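Local coordinates for single-stranded DNA-binding protein RIM1, mitochondrial (Saccharomyces cerevisiae, PDB 6CQO) that binds single-stranded DNA cooperatively and in preference to other forms, serves mitochondrial DNA replication and stimulates the PIF1 helicase, at the interface of chains A and B. Sequence-based numbering; all coordinates share one arbitrary frame. Chains: chain A/B, Single-stranded DNA-binding protein RIM1, mitochondrial.

Contact 1: the interface of chains A and B. Residues chain A 42, 44; chain B 76, 78.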
ATOM      1  N   THR A  42       9.148 -12.435  -1.335  1.00 42.36           N
ATOM      2  CA  THR A  42       9.345 -11.446  -2.387  1.00 39.13           C
ATOM      3  C   THR A  42       7.987 -10.871  -2.773  1.00 44.13           C
ATOM      4  O   THR A  42       7.093 -11.611  -3.198  1.00 49.46           O
ATOM      5  CB  THR A  42      10.035 -12.070  -3.599  1.00 37.78           C
ATOM      6  OG1 THR A  42      11.303 -12.610  -3.206  1.00 43.17           O
ATOM      7  CG2 THR A  42      10.246 -11.027  -4.687  1.00 30.53           C
ATOM      8  N   TRP A  44       5.369  -8.254  -4.866  1.00 37.03           N
ATOM      9  CA  TRP A  44       5.155  -7.643  -6.171  1.00 37.92           C
ATOM     10  C   TRP A  44       3.998  -6.662  -6.085  1.00 43.07           C
ATOM     11  O   TRP A  44       2.973  -6.953  -5.461  1.00 45.36           O
ATOM     12  CB  TRP A  44       4.864  -8.694  -7.251  1.00 41.95           C
ATOM     13  CG  TRP A  44       6.075  -9.435  -7.730  1.00 54.54           C
ATOM     14  CD1 TRP A  44       6.749 -10.423  -7.070  1.00 56.42           C
ATOM     15  CD2 TRP A  44       6.749  -9.258  -8.982  1.00 56.39           C
ATOM     16  NE1 TRP A  44       7.806 -10.865  -7.830  1.00 47.38           N
ATOM     17  CE2 TRP A  44       7.827 -10.166  -9.009  1.00 49.38           C
ATOM     18  CE3 TRP A  44       6.549  -8.417 -10.081  1.00 52.18           C
ATOM     19  CZ2 TRP A  44       8.700 -10.257 -10.091  1.00 58.67           C
ATOM     20  CZ3 TRP A  44       7.417  -8.509 -11.154  1.00 64.04           C
ATOM     21  CH2 TRP A  44       8.478  -9.422 -11.151  1.00 69.01           C
TER
ATOM     22  N   ASN B  76       2.730  -8.483  -0.548  1.00 46.81           N
ATOM     23  CA  ASN B  76       1.803  -8.837  -1.621  1.00 34.82           C
ATOM     24  C   ASN B  76       2.367 -10.048  -2.358  1.00 45.94           C
ATOM     25  O   ASN B  76       3.311  -9.920  -3.143  1.00 53.04           O
ATOM     26  CB  ASN B  76       1.589  -7.660  -2.567  1.00 35.94           C
ATOM     27  CG  ASN B  76       0.217  -7.670  -3.213  1.00 41.29           C
ATOM     28  OD1 ASN B  76      -0.711  -8.309  -2.717  1.00 54.04           O
ATOM     29  ND2 ASN B  76       0.080  -6.952  -4.321  1.00 43.84           N
ATOM     30  N   VAL B  78       2.086 -13.238  -5.017  1.00 65.71           N
ATOM     31  CA  VAL B  78       1.470 -13.502  -6.313  1.00 64.27           C
ATOM     32  C   VAL B  78       1.274 -15.004  -6.460  1.00 67.90           C
ATOM     33  O   VAL B  78       2.207 -15.784  -6.234  1.00 69.23           O
ATOM     34  CB  VAL B  78       2.323 -12.944  -7.464  1.00 62.48           C
ATOM     35  CG1 VAL B  78       1.532 -12.950  -8.762  1.00 61.40           C
ATOM     36  CG2 VAL B  78       2.799 -11.546  -7.132  1.00 60.88           C
TER
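A:Trp44, in strand 43-49, meets B:Asn76 with its main chain and B:Val78 with the root of its side chain, near the end of strand 67-78 of the partner, a contact between two copies of the OB fold of the single-strand binding protein family. Two hydrogen bonds join A:Trp44 to B:Asn76, one to its backbone and one to its side chain. In the first, A:Trp44 N donates to B:Asn76 O over 3.2 Å; the bond is nearly straight and lies in the carbonyl plane. The second returns from B:Asn76, whose side chain follows the carbonyl of A:Trp44 outward. Its CB passes 3.3 Å from A:Trp44 O, CG lies slightly farther from the same oxygen, and the amide nitrogen ND2 donates to that oxygen over 3.1 Å. This bond is bent, 137° at the hydrogen, and the oxygen stands out of the amide plane, although ND2 approaches nearly along the C=O axis. With CG roughly anti to the backbone N (chi1 -151°), the amide is swung beside its own carbonyl carbon, and B:Asn76 thereby serves A:Trp44 as both acceptor and donor, tying down its N-H and C=O together.

Beyond the polar pair, the B:Val78 branch CG2 packs on the root of the indole. It reaches A:Trp44 CB at 3.5 Å and CG at 3.9 Å, approaching from one side of the ring plane near the five-membered ring, while the six-membered ring runs away from it. On the opposite side of that plane A:Thr42, from the same chain, brings its methyl CG2 to 4.0 Å from A:Trp44 NE1.

Contact 2: the interface of chains A and B. Residues chain A 6-9, 69; chain B 3-5.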
HETATM    1  N   MSE A   6       1.593   4.602   0.258  1.00 44.22           N
HETATM    2  CA  MSE A   6       2.606   3.562   0.394  1.00 43.87           C
HETATM    3  C   MSE A   6       3.940   3.949  -0.238  1.00 39.83           C
HETATM    4  O   MSE A   6       3.987   4.455  -1.361  1.00 38.75           O
HETATM    5  CB  MSE A   6       2.109   2.251  -0.220  1.00 38.26           C
HETATM    6  CG  MSE A   6       3.135   1.127  -0.169  1.00 44.90           C
HETATM    7 SE   MSE A   6       2.437  -0.596  -0.747  1.00 63.34          SE
HETATM    8  CE  MSE A   6       0.944  -0.738   0.486  1.00 58.18           C
ATOM      9  N   SER A   7       5.021   3.711   0.500  1.00 35.51           N
ATOM     10  CA  SER A   7       6.377   3.868  -0.006  1.00 41.80           C
ATOM     11  C   SER A   7       6.936   2.494  -0.346  1.00 41.79           C
ATOM     12  O   SER A   7       6.809   1.556   0.448  1.00 38.30           O
ATOM     13  CB  SER A   7       7.269   4.569   1.021  1.00 42.27           C
ATOM     14  OG  SER A   7       6.802   5.878   1.300  1.00 53.81           O
ATOM     15  N   ILE A   8       7.547   2.375  -1.523  1.00 37.41           N
ATOM     16  CA  ILE A   8       8.041   1.100  -2.031  1.00 44.97           C
ATOM     17  C   ILE A   8       9.467   1.285  -2.530  1.00 39.70           C
ATOM     18  O   ILE A   8       9.747   2.215  -3.293  1.00 38.42           O
ATOM     19  CB  ILE A   8       7.149   0.549  -3.160  1.00 37.14           C
ATOM     20  CG1 ILE A   8       5.744   0.236  -2.641  1.00 39.49           C
ATOM     21  CG2 ILE A   8       7.771  -0.693  -3.776  1.00 36.44           C
ATOM     22  CD1 ILE A   8       4.809  -0.303  -3.702  1.00 42.73           C
ATOM     23  N   VAL A   9      10.362   0.399  -2.099  1.00 37.10           N
ATOM     24  CA  VAL A   9      11.714   0.299  -2.637  1.00 47.50           C
ATOM     25  C   VAL A   9      11.892  -1.105  -3.194  1.00 45.73           C
ATOM     26  O   VAL A   9      11.619  -2.092  -2.500  1.00 39.48           O
ATOM     27  CB  VAL A   9      12.784   0.608  -1.572  1.00 47.64           C
ATOM     28  CG1 VAL A   9      14.121   0.006  -1.973  1.00 49.60           C
ATOM     29  CG2 VAL A   9      12.929   2.102  -1.395  1.00 45.21           C
ATOM     30  N   TYR A  69      12.660   4.031  -5.711  1.00 49.32           N
ATOM     31  CA  TYR A  69      11.910   4.362  -4.502  1.00 42.04           C
ATOM     32  C   TYR A  69      10.640   5.080  -4.937  1.00 43.23           C
ATOM     33  O   TYR A  69      10.701   6.213  -5.427  1.00 47.99           O
ATOM     34  CB  TYR A  69      12.739   5.225  -3.549  1.00 48.82           C
ATOM     35  CG  TYR A  69      11.945   5.838  -2.414  1.00 56.09           C
ATOM     36  CD1 TYR A  69      11.206   5.042  -1.549  1.00 55.16           C
ATOM     37  CD2 TYR A  69      11.943   7.210  -2.200  1.00 58.26           C
ATOM     38  CE1 TYR A  69      10.484   5.593  -0.508  1.00 49.96           C
ATOM     39  CE2 TYR A  69      11.222   7.771  -1.161  1.00 56.81           C
ATOM     40  CZ  TYR A  69      10.495   6.957  -0.318  1.00 53.40           C
ATOM     41  OH  TYR A  69       9.773   7.505   0.717  1.00 55.15           O
TER
ATOM     42  N   PHE B   3      11.586  -2.487   0.882  1.00 37.67           N
ATOM     43  CA  PHE B   3      10.520  -2.429   1.875  1.00 35.61           C
ATOM     44  C   PHE B   3       9.237  -1.983   1.189  1.00 37.28           C
ATOM     45  O   PHE B   3       9.237  -1.581   0.023  1.00 42.66           O
ATOM     46  CB  PHE B   3      10.875  -1.497   3.042  1.00 38.73           C
ATOM     47  CG  PHE B   3      11.030  -0.052   2.653  1.00 34.58           C
ATOM     48  CD1 PHE B   3       9.931   0.793   2.598  1.00 38.27           C
ATOM     49  CD2 PHE B   3      12.279   0.467   2.359  1.00 42.08           C
ATOM     50  CE1 PHE B   3      10.074   2.120   2.244  1.00 42.61           C
ATOM     51  CE2 PHE B   3      12.429   1.796   2.009  1.00 43.45           C
ATOM     52  CZ  PHE B   3      11.325   2.623   1.948  1.00 37.47           C
ATOM     53  N   SER B   4       8.137  -2.055   1.940  1.00 40.95           N
ATOM     54  CA  SER B   4       6.828  -1.619   1.449  1.00 34.98           C
ATOM     55  C   SER B   4       6.004  -1.196   2.668  1.00 44.02           C
ATOM     56  O   SER B   4       5.236  -1.987   3.220  1.00 40.54           O
ATOM     57  CB  SER B   4       6.138  -2.715   0.649  1.00 35.53           C
ATOM     58  OG  SER B   4       6.143  -3.942   1.355  1.00 38.83           O
ATOM     59  N   LYS B   5       6.179   0.059   3.076  1.00 41.09           N
ATOM     60  CA  LYS B   5       5.491   0.606   4.237  1.00 35.12           C
ATOM     61  C   LYS B   5       4.167   1.232   3.824  1.00 35.40           C
ATOM     62  O   LYS B   5       4.079   1.908   2.795  1.00 34.33           O
ATOM     63  CB  LYS B   5       6.359   1.655   4.933  1.00 39.35           C
ATOM     64  CG  LYS B   5       7.748   1.176   5.319  1.00 43.83           C
ATOM     65  CD  LYS B   5       7.701   0.207   6.485  1.00 51.34           C
ATOM     66  CE  LYS B   5       9.103  -0.170   6.936  1.00 69.44           C
ATOM     67  NZ  LYS B   5       9.088  -1.062   8.130  1.00 75.17           N
TER
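B:Phe3 lays its ring against A:Val9, A:Ser7 and A:Tyr69 where strands 3-12 of the two chains pair antiparallel. This is the tightly packed part of the contact, and B:Phe3 buries more surface here than any other residue of the patch. The branch CG2 of A:Val9 lies to one side of the phenyl plane, just beyond the CE2 rim, 3.5 Å from B:Phe3 CE2. At the far end of the ring, A:Tyr69 CE1 comes within 3.9 Å of B:Phe3 CZ, the two rings being inclined to each other and offset rather than stacked. A:Ser7 adds its CB, 3.9 Å from B:Phe3 CE1. The phenyl reaches all three because its CG sits between the backbone N and the carbonyl carbon (chi1 64°), the crowded position, which folds the ring back along its own strand until B:Lys5 N lies at its edge, in plane.

On the A:Val9 side of the ring the strands are joined by a bond from A:Val9 N to B:Phe3 O, 3.1 Å and almost straight at 171°, with the donor tilted from the carbonyl plane. Its return bond, B:Phe3 N to A:Val9 O, is weak.

Toward B:Lys5 the contact becomes looser and depends mainly on main chain. A:Ser7 N donates to B:Lys5 O over 3.1 Å in the carbonyl plane, whereas the reciprocal bond to A:Ser7 O is weak. The selenomethionine A:Met6 follows alongside with its CG near that lysine carbonyl, but the lysine's aliphatic chain turns away from chain A. Pairing A:Ser7 with B:Lys5, A:Ile8 with B:Ser4 and A:Val9 with B:Phe3 stitches the two strands together; the phenyl ring covers one side of the seam and so probably helps hold the two OB folds together in the deposited two-chain assembly.

The centres of the C-alpha atoms of contact 1 and contact 2 lie about 13 Å apart, and the contacts share no residue. Contact 1 uses strand 43-49 of chain A with strand 67-78 of chain B, whereas contact 2 pairs the two strands 3-12; the strand starting at residue 67 serves both, giving its far end in chain B to contact 1 and its beginning in chain A to contact 2. Because the interface is two-fold symmetric, each contact recurs with the chains exchanged. The N-terminal strand pairing is thus flanked by cross-chain contacts that probably help set how the two OB folds are oriented within the assembly.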